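Local coordinates for glutathione S-transferase 1 (Ascaris suum, PDB 4Q5F), which conjugates reduced glutathione to a wide range of hydrophobic electrophiles, as a sigma-class glutathione transferase, and can also act as a glutathione peroxidase, at the interface of chains A and B. Numbering follows the deposited sequence. Chains: chain A/B, Glutathione S-transferase 1.

Contact 1: the interface of chains A and B. Residues chain A 60, 62, 74-75, 77-78; chain B 102, 105-106, 109.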
# COMPACT_ATOMS: atom_id res chain seq x y z
N PHE A 60 -5.69 -11.33 -9.53
CA PHE A 60 -6.61 -10.96 -8.45
C PHE A 60 -7.98 -10.52 -8.97
O PHE A 60 -8.81 -10.03 -8.20
CB PHE A 60 -6.01 -9.84 -7.60
CG PHE A 60 -4.64 -10.15 -7.07
CD1 PHE A 60 -4.36 -11.35 -6.45
CD2 PHE A 60 -3.61 -9.22 -7.21
CE1 PHE A 60 -3.10 -11.63 -5.96
CE2 PHE A 60 -2.35 -9.49 -6.73
CZ PHE A 60 -2.09 -10.69 -6.11
N GLN A 62 -8.59 -8.13 -11.18
CA GLN A 62 -8.64 -6.68 -11.34
C GLN A 62 -7.52 -6.12 -12.22
O GLN A 62 -6.50 -6.77 -12.44
CB GLN A 62 -8.60 -5.98 -9.98
CG GLN A 62 -9.83 -6.23 -9.10
CD GLN A 62 -9.88 -5.31 -7.89
OE1 GLN A 62 -8.93 -5.25 -7.11
NE2 GLN A 62 -10.99 -4.60 -7.74
N ALA A 74 0.58 -7.64 -11.11
CA ALA A 74 -0.66 -6.98 -10.70
C ALA A 74 -0.40 -5.94 -9.61
O ALA A 74 0.73 -5.80 -9.14
CB ALA A 74 -1.67 -8.01 -10.22
N GLN A 75 -1.45 -5.21 -9.24
CA GLN A 75 -1.41 -4.19 -8.18
C GLN A 75 -0.66 -2.93 -8.59
O GLN A 75 0.56 -2.95 -8.77
CB GLN A 75 -0.86 -4.77 -6.87
CG GLN A 75 -1.77 -5.79 -6.22
CD GLN A 75 -2.99 -5.17 -5.57
OE1 GLN A 75 -3.10 -3.95 -5.47
NE2 GLN A 75 -3.92 -6.01 -5.12
N ALA A 77 0.38 -0.07 -7.20
CA ALA A 77 1.53 0.45 -6.45
C ALA A 77 2.78 -0.39 -6.71
O ALA A 77 3.88 0.14 -6.82
CB ALA A 77 1.22 0.50 -4.96
N ALA A 78 2.60 -1.70 -6.81
CA ALA A 78 3.72 -2.60 -7.11
C ALA A 78 4.22 -2.33 -8.53
O ALA A 78 5.40 -2.48 -8.82
CB ALA A 78 3.28 -4.05 -6.96
N SER B 102 3.27 -7.23 -4.77
CA SER B 102 1.96 -7.43 -5.37
C SER B 102 1.04 -8.22 -4.44
O SER B 102 -0.09 -7.80 -4.18
CB SER B 102 2.09 -8.16 -6.70
OG SER B 102 0.86 -8.17 -7.40
N ASP B 105 0.04 -6.23 -1.32
CA ASP B 105 -0.95 -5.19 -1.63
C ASP B 105 -2.35 -5.79 -1.70
O ASP B 105 -3.33 -5.15 -1.32
CB ASP B 105 -0.62 -4.50 -2.95
CG ASP B 105 0.42 -3.40 -2.79
OD1 ASP B 105 0.83 -3.10 -1.65
OD2 ASP B 105 0.82 -2.82 -3.82
N GLN B 106 -2.45 -7.02 -2.21
CA GLN B 106 -3.74 -7.70 -2.28
C GLN B 106 -4.19 -8.06 -0.87
O GLN B 106 -5.37 -7.96 -0.53
CB GLN B 106 -3.66 -8.95 -3.15
CG GLN B 106 -5.00 -9.67 -3.32
CD GLN B 106 -6.04 -8.79 -3.99
OE1 GLN B 106 -5.72 -7.90 -4.77
NE2 GLN B 106 -7.31 -9.04 -3.68
N ASP B 109 -5.57 -4.99 0.58
CA ASP B 109 -6.95 -4.75 0.14
C ASP B 109 -7.92 -5.56 1.00
O ASP B 109 -8.96 -5.06 1.41
CB ASP B 109 -7.14 -5.13 -1.33
CG ASP B 109 -6.53 -4.12 -2.29
OD1 ASP B 109 -6.19 -3.00 -1.85
OD2 ASP B 109 -6.40 -4.45 -3.48
O HOH W 1 -6.63 -6.18 -6.80
O HOH W 2 1.14 -10.07 -9.69
O HOH W 3 -1.33 -1.30 -5.19
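The glutathione-binding Gln-Ser turn of chain A, A:Gln75 just ahead of helix 76-86, packs with A:Phe60 against helix 94-114 of chain B. B:Gln106 runs antiparallel to A:Phe60, over one face of its ring. Its CG is anti to the backbone N (chi1 -177°) and the chain then bends at chi2, which lays CG over the ring toward the rim, 3.7 Å from the A:Phe60 ring centroid. The amide follows the ring closely, the two planes 23° apart, with B:Gln106 OE1 above the ring's CG, the atom joined to CB of A:Phe60. A:Gln75 crosses B:Gln106 at about a right angle. Its NE2 is 2.6 Å from B:Gln106 OE1, yet neither amide hydrogen is aimed at that oxygen, so this short approach is not a hydrogen bond. The amide instead meets B:Asp109 tip to tip, making a weak bond from A:Gln75 NE2 to the carboxylate oxygen OD2 at 3.4 Å, though nearly straight (168° at H). B:Asp109 probably corresponds to the acidic residue that, in related transferases, reaches across the dimer toward the glutamyl end of glutathione. Further back, A:Gln75 CG and CD run alongside B:Asp105 CB. B:Asp105 OD2 shares water 3 with A:Gln75 OE1 and the backbone N of A:Ala77, at the start of the helix, a position that may help stabilise the carboxylate's charge. Water 1 lies 2.8 Å from B:Gln106 OE1 and also meets OE1 of A:Gln62, another glutathione-binding residue. At the strand end, the B:Ser102 hydroxyl OG gives a weak bond to A:Ala74 O at 2.9 Å and also meets water 2, which lies 2.9 Å from A:Ala74 N.

Contact 2: the interface of chains A and B. Residues chain A 68, 71-73, 82; chain B 95, 99.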
# COMPACT_ATOMS: atom_id res chain seq x y z
N VAL A 68 5.69 -7.92 -18.64
CA VAL A 68 6.99 -7.63 -19.23
C VAL A 68 7.61 -8.95 -19.70
O VAL A 68 7.84 -9.86 -18.91
CB VAL A 68 7.92 -6.88 -18.23
CG1 VAL A 68 8.11 -7.67 -16.93
CG2 VAL A 68 9.25 -6.55 -18.88
N GLU A 71 5.51 -12.08 -18.53
CA GLU A 71 5.18 -12.29 -17.12
C GLU A 71 4.31 -11.17 -16.55
O GLU A 71 4.63 -9.99 -16.71
CB GLU A 71 6.44 -12.43 -16.27
CG GLU A 71 6.15 -12.53 -14.78
CD GLU A 71 7.28 -13.16 -13.99
OE1 GLU A 71 8.29 -13.56 -14.59
OE2 GLU A 71 7.14 -13.27 -12.75
N VAL A 72 3.24 -11.54 -15.86
CA VAL A 72 2.22 -10.59 -15.42
C VAL A 72 2.46 -10.08 -14.00
O VAL A 72 2.70 -10.86 -13.08
CB VAL A 72 0.82 -11.24 -15.48
CG1 VAL A 72 -0.27 -10.24 -15.05
CG2 VAL A 72 0.55 -11.82 -16.88
N LEU A 73 2.39 -8.76 -13.84
CA LEU A 73 2.48 -8.10 -12.54
C LEU A 73 1.20 -7.34 -12.24
O LEU A 73 0.79 -6.48 -13.03
CB LEU A 73 3.67 -7.13 -12.52
CG LEU A 73 3.88 -6.36 -11.21
CD1 LEU A 73 4.21 -7.30 -10.06
CD2 LEU A 73 4.98 -5.32 -11.38
N TYR A 82 7.99 -0.92 -9.30
CA TYR A 82 8.80 -1.75 -10.20
C TYR A 82 9.33 -0.91 -11.36
O TYR A 82 10.52 -0.94 -11.66
CB TYR A 82 7.99 -2.93 -10.73
CG TYR A 82 8.72 -3.70 -11.81
CD1 TYR A 82 9.58 -4.74 -11.48
CD2 TYR A 82 8.55 -3.39 -13.15
CE1 TYR A 82 10.25 -5.44 -12.47
CE2 TYR A 82 9.21 -4.08 -14.14
CZ TYR A 82 10.06 -5.11 -13.79
OH TYR A 82 10.73 -5.81 -14.77
N MET B 95 11.87 -8.60 -10.47
CA MET B 95 10.48 -8.98 -10.73
C MET B 95 9.91 -9.72 -9.52
O MET B 95 8.73 -9.60 -9.22
CB MET B 95 10.38 -9.85 -11.99
CG MET B 95 8.97 -10.36 -12.28
SD MET B 95 7.73 -9.05 -12.34
CE MET B 95 8.32 -8.09 -13.73
N GLN B 99 6.63 -9.02 -7.27
CA GLN B 99 5.62 -10.03 -6.99
C GLN B 99 5.35 -10.10 -5.49
O GLN B 99 4.21 -10.34 -5.07
CB GLN B 99 6.06 -11.40 -7.51
CG GLN B 99 6.12 -11.50 -9.03
CD GLN B 99 4.76 -11.33 -9.69
OE1 GLN B 99 3.72 -11.57 -9.07
NE2 GLN B 99 4.77 -10.91 -10.95
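This is a subunit interface between the glutathione-binding domain of one chain and the helical domain of the other, with B:Met95 packed into an apolar surface and B:Gln99 bonded to a strand; it helps join the two chains of what is probably the biological dimer, since cytosolic glutathione transferases are dimeric. The methionine does its work with the terminal methyl. CG stands anti to the backbone N (chi1 177°), and bends at chi2 and chi3 carry CE toward chain A. There it meets A:Val68 tip to tip, a close approach of 3.2 Å between B:Met95 CE and A:Val68 CG1. The same methyl lies over the phenol end of A:Tyr82, 3.5 Å from CZ, with CE1 and the hydroxyl OH at similar range. The methyl thus sits in the corner between a valine branch and the face of the tyrosine ring. A:Glu71 runs antiparallel beside the methionine and brings its carboxylate near CG, but this side chain is poorly ordered and its position is doubtful. One turn along the helix, B:Gln99 supplies the polar link: NE2 donates to the backbone oxygen of A:Val72 over 3.0 Å, with 154° at the hydrogen. The acceptor lies close to the amide plane of B:Gln99, while the donor is tilted 33° from the carbonyl plane. A:Leu73 runs alongside this amide, its CD1 3.8 Å from B:Gln99 NE2, so an aliphatic branch flanks the bonded nitrogen. In the fold, the site lies where strands 65-68 and 71-74 and helix 76-86 of chain A receive the first turns of helix 94-114 of chain B.

Contacts 1 and 2 are neighbours, their C-alpha centres about 11 Å apart, and both draw on strand 71-74 and helix 76-86 of chain A and on helix 94-114 of chain B. From B:Met95 through B:Gln99 and B:Ser102 to B:Gln106, the partner residues fall at steps of three or four, so one stripe of a single helix serves both. Contact 2 supplies the more apolar end near the helix start, whereas contact 1 is watery and includes glutathione-binding residues. Two-fold symmetry repeats the pair with chains exchanged, so dimer packing probably helps shape both active sites.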